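Long-range contacts in tRNA (guanine(9)-N1)-methyltransferase (Schizosaccharomyces pombe, PDB 4JWH), which transfers a methyl group from S-adenosyl-L-methionine to N1 of guanosine 9 in cytoplasmic tRNA, leaving S-adenosyl-L-homocysteine: residues D113-L124 and F149-Q157; V128-R136 and Q165-P173. All coordinates share one frame; numbering follows the deposited sequence. Where two conformers were deposited one is given.

Contact 1: D113-L124 and F149-Q157; sequences DDLMNDKEINSL and FGGRLKTRQ
In the SPOUT-type domain of this enzyme, Asp113, in the 3-10 turn leading to helix 118-137, grips the N-terminal part of helix 151-161, a worked example of a carboxylate receiving amides from near a helix N-terminus. Its two oxygens share the work: OD1 accepts from Arg152 N at 3.2 Å, on its syn side but out of the carboxylate plane, and OD2 takes Leu153 N at 3.1 Å through its syn lone pair. The side chain of Arg152 then turns back to the same carboxylate. A bend at chi3 (-59°) brings NE to 3.3 Å from Asp113 OD1, a weak bond within a salt bridge whose carboxylate and guanidinium planes stand 90° apart. Further out, Arg152 NH2 makes a 2.8 Å bond to Met116 O in the plane of both guanidinium and carbonyl, while Asp118 OD2 adds a long ion pair to NH1. Ile121 CG1 covers one guanidinium face. One turn on from Arg152, the Arg156 guanidinium is stacked on the Asn122 amide, whose CG lies 3.1 Å above the guanidinium plane; this is flat packing, since the angle from Arg156 NE to Asn122 OD1 is poor for a bond. Inward, Leu124 CD2 meets Leu153 CD2 at 3.8 Å. Asn117 and Glu120 form a capping box that opens the first helix. The short segments 118-124 and 151-157 approach to 9.4 Å between axes, at 59°. Each helix follows a strand of the parallel sheet, 105-109 and 143-147 respectively; Leu153 also reaches Cys110, and Glu120 is salt-bridged to the cofactor-binding Arg219.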
# COMPACT_ATOMS: atom_id res chain seq x y z
N ASP A 113 9.06 4.20 -11.10
CA ASP A 113 8.99 5.50 -11.80
C ASP A 113 9.19 5.35 -13.32
O ASP A 113 8.41 5.87 -14.12
CB ASP A 113 10.06 6.44 -11.22
CG ASP A 113 9.63 7.90 -11.17
OD1 ASP A 113 10.02 8.63 -12.11
OD2 ASP A 113 8.94 8.32 -10.19
N ASP A 114 10.22 4.61 -13.72
CA ASP A 114 10.53 4.45 -15.15
C ASP A 114 9.48 3.66 -15.96
O ASP A 114 9.52 3.68 -17.21
CB ASP A 114 11.90 3.79 -15.33
CG ASP A 114 13.04 4.65 -14.83
OD1 ASP A 114 12.98 5.89 -14.99
OD2 ASP A 114 13.99 4.08 -14.28
N LEU A 115 8.56 2.98 -15.29
CA LEU A 115 7.54 2.20 -16.02
C LEU A 115 6.26 2.98 -16.32
O LEU A 115 5.38 2.50 -17.03
CB LEU A 115 7.20 0.89 -15.29
CG LEU A 115 8.38 -0.02 -14.97
CD1 LEU A 115 7.93 -1.31 -14.30
CD2 LEU A 115 9.22 -0.30 -16.23
N MET A 116 6.17 4.20 -15.77
CA MET A 116 4.94 4.98 -15.89
C MET A 116 5.06 6.24 -16.76
O MET A 116 6.05 6.97 -16.66
CB MET A 116 4.47 5.39 -14.49
CG MET A 116 3.82 4.27 -13.68
SD MET A 116 3.45 4.80 -11.99
CE MET A 116 5.07 4.49 -11.23
N ASN A 117 4.05 6.53 -17.57
CA ASN A 117 3.99 7.85 -18.24
C ASN A 117 3.56 8.94 -17.27
O ASN A 117 3.39 8.69 -16.07
CB ASN A 117 3.09 7.84 -19.51
CG ASN A 117 1.61 7.66 -19.20
OD1 ASN A 117 1.13 8.08 -18.15
ND2 ASN A 117 0.88 7.01 -20.10
N ASP A 118 3.38 10.16 -17.79
CA ASP A 118 3.12 11.34 -16.96
C ASP A 118 1.77 11.32 -16.26
O ASP A 118 1.68 11.76 -15.12
CB ASP A 118 3.26 12.64 -17.76
CG ASP A 118 4.03 13.68 -17.01
OD1 ASP A 118 3.43 14.73 -16.66
OD2 ASP A 118 5.26 13.45 -16.74
N LYS A 119 0.75 10.82 -16.94
CA LYS A 119 -0.59 10.74 -16.35
C LYS A 119 -0.62 9.74 -15.20
O LYS A 119 -1.26 9.98 -14.18
CB LYS A 119 -1.64 10.34 -17.41
N GLU A 120 0.05 8.61 -15.42
CA GLU A 120 0.13 7.53 -14.43
C GLU A 120 0.84 7.98 -13.14
O GLU A 120 0.38 7.69 -12.04
CB GLU A 120 0.77 6.30 -15.07
CG GLU A 120 -0.12 5.67 -16.10
CD GLU A 120 0.57 4.71 -17.02
OE1 GLU A 120 1.82 4.77 -17.16
OE2 GLU A 120 -0.15 3.87 -17.60
N ILE A 121 1.95 8.70 -13.29
CA ILE A 121 2.64 9.35 -12.15
C ILE A 121 1.74 10.31 -11.41
O ILE A 121 1.68 10.28 -10.18
CB ILE A 121 3.91 10.10 -12.59
CG1 ILE A 121 5.00 9.10 -13.05
CG2 ILE A 121 4.46 10.99 -11.43
CD1 ILE A 121 5.78 8.47 -11.86
N ASN A 122 1.06 11.17 -12.16
CA ASN A 122 0.08 12.08 -11.57
C ASN A 122 -0.97 11.33 -10.75
O ASN A 122 -1.23 11.69 -9.59
CB ASN A 122 -0.59 12.96 -12.64
CG ASN A 122 0.41 13.88 -13.36
OD1 ASN A 122 1.62 13.86 -13.10
ND2 ASN A 122 -0.11 14.69 -14.28
N SER A 123 -1.55 10.29 -11.34
CA SER A 123 -2.50 9.45 -10.60
C SER A 123 -1.89 8.80 -9.34
O SER A 123 -2.50 8.84 -8.26
CB SER A 123 -3.12 8.40 -11.53
OG SER A 123 -3.66 7.34 -10.75
N LEU A 124 -0.70 8.22 -9.46
CA LEU A 124 -0.00 7.61 -8.32
C LEU A 124 0.18 8.64 -7.19
O LEU A 124 -0.05 8.38 -6.02
CB LEU A 124 1.35 7.04 -8.78
CG LEU A 124 2.17 6.39 -7.65
CD1 LEU A 124 1.40 5.17 -7.04
CD2 LEU A 124 3.51 5.97 -8.20
N PHE A 149 11.73 6.33 -2.78
CA PHE A 149 10.98 7.56 -3.09
C PHE A 149 11.89 8.63 -3.71
O PHE A 149 12.87 9.03 -3.10
CB PHE A 149 10.25 8.09 -1.86
CG PHE A 149 9.23 9.16 -2.18
CD1 PHE A 149 9.51 10.50 -1.94
CD2 PHE A 149 7.99 8.83 -2.76
CE1 PHE A 149 8.57 11.50 -2.25
CE2 PHE A 149 7.07 9.81 -3.08
CZ PHE A 149 7.35 11.15 -2.83
N GLY A 150 11.55 9.08 -4.92
CA GLY A 150 12.34 10.05 -5.65
C GLY A 150 11.81 10.25 -7.06
O GLY A 150 10.63 9.94 -7.35
N GLY A 151 12.66 10.80 -7.93
CA GLY A 151 12.31 10.95 -9.35
C GLY A 151 11.04 11.76 -9.56
O GLY A 151 10.75 12.67 -8.80
N ARG A 152 10.29 11.41 -10.60
CA ARG A 152 9.16 12.19 -11.07
C ARG A 152 7.99 12.15 -10.12
O ARG A 152 7.19 13.10 -10.05
CB ARG A 152 8.74 11.70 -12.46
CG ARG A 152 9.64 12.19 -13.60
CD ARG A 152 9.08 11.67 -14.91
NE ARG A 152 9.03 10.21 -14.89
CZ ARG A 152 8.08 9.47 -15.45
NH1 ARG A 152 7.06 10.00 -16.10
NH2 ARG A 152 8.17 8.16 -15.36
N LEU A 153 7.88 11.06 -9.36
CA LEU A 153 6.88 11.00 -8.28
C LEU A 153 7.16 12.06 -7.22
O LEU A 153 6.27 12.82 -6.86
CB LEU A 153 6.81 9.57 -7.66
CG LEU A 153 5.77 9.34 -6.56
CD1 LEU A 153 4.31 9.58 -7.07
CD2 LEU A 153 5.91 7.92 -5.93
N LYS A 154 8.38 12.12 -6.71
CA LYS A 154 8.74 13.10 -5.67
C LYS A 154 8.59 14.55 -6.18
O LYS A 154 8.09 15.41 -5.48
CB LYS A 154 10.17 12.86 -5.17
CG LYS A 154 10.62 13.79 -4.03
CD LYS A 154 12.09 13.53 -3.67
CE LYS A 154 12.52 14.36 -2.47
NZ LYS A 154 12.23 15.81 -2.75
N THR A 155 9.04 14.81 -7.39
CA THR A 155 8.84 16.15 -8.00
C THR A 155 7.34 16.50 -8.07
O THR A 155 6.90 17.50 -7.50
CB THR A 155 9.45 16.17 -9.38
OG1 THR A 155 10.84 15.81 -9.26
CG2 THR A 155 9.30 17.55 -10.09
N ARG A 156 6.57 15.63 -8.71
CA ARG A 156 5.12 15.79 -8.87
C ARG A 156 4.45 16.06 -7.53
O ARG A 156 3.67 17.01 -7.39
CB ARG A 156 4.51 14.54 -9.52
CG ARG A 156 2.99 14.57 -9.68
CD ARG A 156 2.57 15.65 -10.67
NE ARG A 156 1.12 15.75 -10.76
CZ ARG A 156 0.47 16.78 -11.29
NH1 ARG A 156 1.14 17.84 -11.75
NH2 ARG A 156 -0.86 16.76 -11.35
N GLN A 157 4.77 15.23 -6.54
CA GLN A 157 4.23 15.40 -5.19
C GLN A 157 4.44 16.81 -4.65
O GLN A 157 3.51 17.42 -4.15
CB GLN A 157 4.82 14.38 -4.22
CG GLN A 157 4.22 14.47 -2.84
CD GLN A 157 4.85 13.50 -1.88
OE1 GLN A 157 6.02 13.63 -1.53
NE2 GLN A 157 4.06 12.51 -1.43

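Contact 2: V128-R136 and Q165-P173; sequences VTRCHSANR and QNNWKRYNP
The Trp168 indole has His132 on one face and Gln165 CA over the other, with Val128 CG1 and Thr129 OG1 at its edge; the Thr129 hydroxyl is itself bonded to Cys125 O. His132 lies face to face with the five-membered ring, centroids 3.7 Å apart and planes at 9°. With CG anti to the backbone N (chi1 172°), the His132 imidazole is laid against that ring; its CB comes over the six-membered ring, while Trp168 CB sits over the imidazole, so each ring covers the other's root. Trp168 CE3 in turn lies 3.4 Å above the centre of the Tyr171 ring. Replacing Trp168 by an alanine is likely to leave the His132 imidazole without its stacking partner and to open a gap between helix 118-137 and the turn at Gln165. At the imidazole edge, in its plane, Arg136 NH2 donates to His132 NE2 at 3.0 Å; Lys169 N adds a weak bond to the same nitrogen at 3.5 Å. The Arg136 guanidinium lies flat against Lys169 CG. A water accepts from Asn135 ND2 and donates to Lys169 O; ND2 also bonds Val142 O. With NE2 serving as acceptor beside a positive guanidinium, His132 is likely to be neutral.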
# COMPACT_ATOMS: atom_id res chain seq x y z
N VAL A 128 -0.95 8.12 -3.41
CA VAL A 128 -0.08 8.18 -2.22
C VAL A 128 -0.67 9.11 -1.19
O VAL A 128 -0.68 8.80 -0.00
CB VAL A 128 1.37 8.64 -2.56
CG1 VAL A 128 2.16 9.01 -1.28
CG2 VAL A 128 2.12 7.54 -3.36
N THR A 129 -1.14 10.28 -1.64
CA THR A 129 -1.80 11.25 -0.75
C THR A 129 -3.05 10.65 -0.08
O THR A 129 -3.27 10.82 1.12
CB THR A 129 -2.17 12.53 -1.53
OG1 THR A 129 -0.99 13.09 -2.12
CG2 THR A 129 -2.87 13.57 -0.64
N ARG A 130 -3.86 9.91 -0.85
CA ARG A 130 -5.05 9.25 -0.28
C ARG A 130 -4.66 8.22 0.78
O ARG A 130 -5.38 8.06 1.76
CB ARG A 130 -5.97 8.65 -1.36
CG ARG A 130 -7.10 9.62 -1.82
CD ARG A 130 -8.24 8.93 -2.58
NE ARG A 130 -8.26 9.24 -4.01
CZ ARG A 130 -9.23 8.85 -4.84
NH1 ARG A 130 -10.25 8.16 -4.38
NH2 ARG A 130 -9.18 9.16 -6.13
N CYS A 131 -3.51 7.54 0.60
CA CYS A 131 -3.04 6.56 1.61
C CYS A 131 -2.73 7.28 2.93
O CYS A 131 -3.15 6.83 4.00
CB CYS A 131 -1.78 5.79 1.17
SG CYS A 131 -1.99 4.61 -0.25
N HIS A 132 -2.00 8.38 2.84
CA HIS A 132 -1.79 9.20 4.04
C HIS A 132 -3.10 9.68 4.66
O HIS A 132 -3.29 9.61 5.88
CB HIS A 132 -0.87 10.39 3.75
CG HIS A 132 -0.78 11.35 4.90
ND1 HIS A 132 -1.38 12.59 4.88
CD2 HIS A 132 -0.20 11.22 6.12
CE1 HIS A 132 -1.15 13.20 6.02
NE2 HIS A 132 -0.42 12.40 6.79
N SER A 133 -4.05 10.16 3.85
CA SER A 133 -5.29 10.73 4.43
C SER A 133 -6.12 9.63 5.09
O SER A 133 -6.66 9.83 6.18
CB SER A 133 -6.12 11.47 3.37
OG SER A 133 -5.25 12.28 2.58
N ALA A 134 -6.22 8.48 4.43
CA ALA A 134 -6.94 7.32 4.99
C ALA A 134 -6.25 6.84 6.28
O ALA A 134 -6.91 6.53 7.28
CB ALA A 134 -7.02 6.22 3.96
N ASN A 135 -4.92 6.83 6.29
CA ASN A 135 -4.20 6.49 7.52
C ASN A 135 -4.45 7.42 8.70
O ASN A 135 -4.56 6.97 9.84
CB ASN A 135 -2.70 6.44 7.26
CG ASN A 135 -1.97 5.66 8.31
OD1 ASN A 135 -2.44 4.63 8.75
ND2 ASN A 135 -0.81 6.12 8.70
N ARG A 136 -4.52 8.71 8.42
CA ARG A 136 -4.69 9.72 9.47
C ARG A 136 -6.00 9.58 10.26
O ARG A 136 -6.01 9.82 11.48
CB ARG A 136 -4.59 11.14 8.86
CG ARG A 136 -4.45 12.26 9.93
CD ARG A 136 -3.12 12.15 10.75
NE ARG A 136 -1.98 12.62 9.97
CZ ARG A 136 -1.62 13.90 9.88
NH1 ARG A 136 -2.28 14.84 10.56
NH2 ARG A 136 -0.61 14.24 9.10
N GLN A 165 3.64 17.87 1.98
CA GLN A 165 4.05 16.49 2.28
C GLN A 165 5.05 16.41 3.43
O GLN A 165 5.06 15.44 4.20
CB GLN A 165 4.61 15.81 1.03
CG GLN A 165 6.03 16.26 0.61
CD GLN A 165 6.08 17.53 -0.22
OE1 GLN A 165 5.08 18.25 -0.37
NE2 GLN A 165 7.25 17.83 -0.76
N ASN A 166 5.89 17.45 3.53
CA ASN A 166 6.87 17.56 4.61
C ASN A 166 6.21 17.73 5.96
O ASN A 166 6.88 17.61 6.98
CB ASN A 166 7.85 18.71 4.35
CG ASN A 166 8.64 18.51 3.08
OD1 ASN A 166 9.13 17.42 2.81
ND2 ASN A 166 8.76 19.56 2.30
N ASN A 167 4.90 17.99 5.95
CA ASN A 167 4.13 18.17 7.18
C ASN A 167 3.39 16.90 7.62
O ASN A 167 2.97 16.80 8.78
CB ASN A 167 3.14 19.34 7.05
CG ASN A 167 3.84 20.72 6.98
OD1 ASN A 167 5.00 20.88 7.39
ND2 ASN A 167 3.12 21.70 6.46
N TRP A 168 3.23 15.94 6.71
CA TRP A 168 2.51 14.67 6.99
C TRP A 168 3.03 13.98 8.23
O TRP A 168 4.20 14.12 8.56
CB TRP A 168 2.64 13.72 5.80
CG TRP A 168 1.81 14.11 4.60
CD1 TRP A 168 1.02 15.23 4.46
CD2 TRP A 168 1.75 13.41 3.35
NE1 TRP A 168 0.45 15.24 3.20
CE2 TRP A 168 0.88 14.14 2.50
CE3 TRP A 168 2.34 12.24 2.86
CZ2 TRP A 168 0.58 13.73 1.21
CZ3 TRP A 168 2.05 11.83 1.57
CH2 TRP A 168 1.17 12.58 0.76
N LYS A 169 2.17 13.23 8.92
CA LYS A 169 2.52 12.45 10.11
C LYS A 169 2.48 10.92 9.86
O LYS A 169 1.81 10.48 8.92
CB LYS A 169 1.55 12.79 11.25
CG LYS A 169 1.53 14.29 11.62
CD LYS A 169 0.63 14.55 12.82
CE LYS A 169 0.71 16.00 13.25
NZ LYS A 169 -0.17 16.20 14.43
N ARG A 170 3.17 10.14 10.69
CA ARG A 170 3.25 8.67 10.55
C ARG A 170 3.62 8.29 9.11
O ARG A 170 3.09 7.33 8.54
CB ARG A 170 1.93 7.98 10.98
CG ARG A 170 1.71 7.90 12.49
CD ARG A 170 1.04 6.57 12.91
NE ARG A 170 1.56 6.13 14.21
CZ ARG A 170 1.75 4.86 14.59
NH1 ARG A 170 1.46 3.83 13.79
NH2 ARG A 170 2.24 4.63 15.80
N TYR A 171 4.52 9.07 8.54
CA TYR A 171 4.88 8.96 7.14
C TYR A 171 6.40 9.01 7.01
O TYR A 171 7.06 9.90 7.54
CB TYR A 171 4.20 10.07 6.34
CG TYR A 171 4.66 10.22 4.92
CD1 TYR A 171 5.44 11.31 4.53
CD2 TYR A 171 4.26 9.30 3.93
CE1 TYR A 171 5.85 11.46 3.20
CE2 TYR A 171 4.66 9.44 2.62
CZ TYR A 171 5.46 10.52 2.25
OH TYR A 171 5.86 10.64 0.93
N ASN A 172 6.95 8.04 6.32
CA ASN A 172 8.39 7.88 6.26
C ASN A 172 8.89 7.68 4.82
O ASN A 172 9.03 6.53 4.38
CB ASN A 172 8.81 6.71 7.16
CG ASN A 172 8.10 6.71 8.51
OD1 ASN A 172 8.65 7.16 9.50
ND2 ASN A 172 6.85 6.20 8.54
N PRO A 173 9.15 8.78 4.08
CA PRO A 173 9.74 8.59 2.76
C PRO A 173 11.25 8.33 2.86
O PRO A 173 11.91 8.79 3.80
CB PRO A 173 9.44 9.90 2.04
CG PRO A 173 9.39 10.93 3.16
CD PRO A 173 8.84 10.20 4.35
O HOH W 1 0.26 8.38 7.63

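Helix 118-137 is common to both contacts: its first turns and the preceding 3-10 turn meet helix 151-161 in contact 1, and its later turns meet the loop before edge strand 171-173 in contact 2. Each pairs buried residues (Ile121, Leu124 and Leu153; Val128, His132 and Asn135) with exposed charged ones (Asp118; Arg136 and Lys169). Contact 1 depends on a carboxylate bound to main-chain amides and on ion pairs, with a leucine pair inward, of which the side chain of Leu124 lies about 7 Å from the bound S-adenosyl-L-homocysteine. Contact 2 relies on stacked rings, the side chain of Val128 about 11 Å from that ligand. Gln157 joins them, its NE2 packing 3.6 Å from Trp168 CH2.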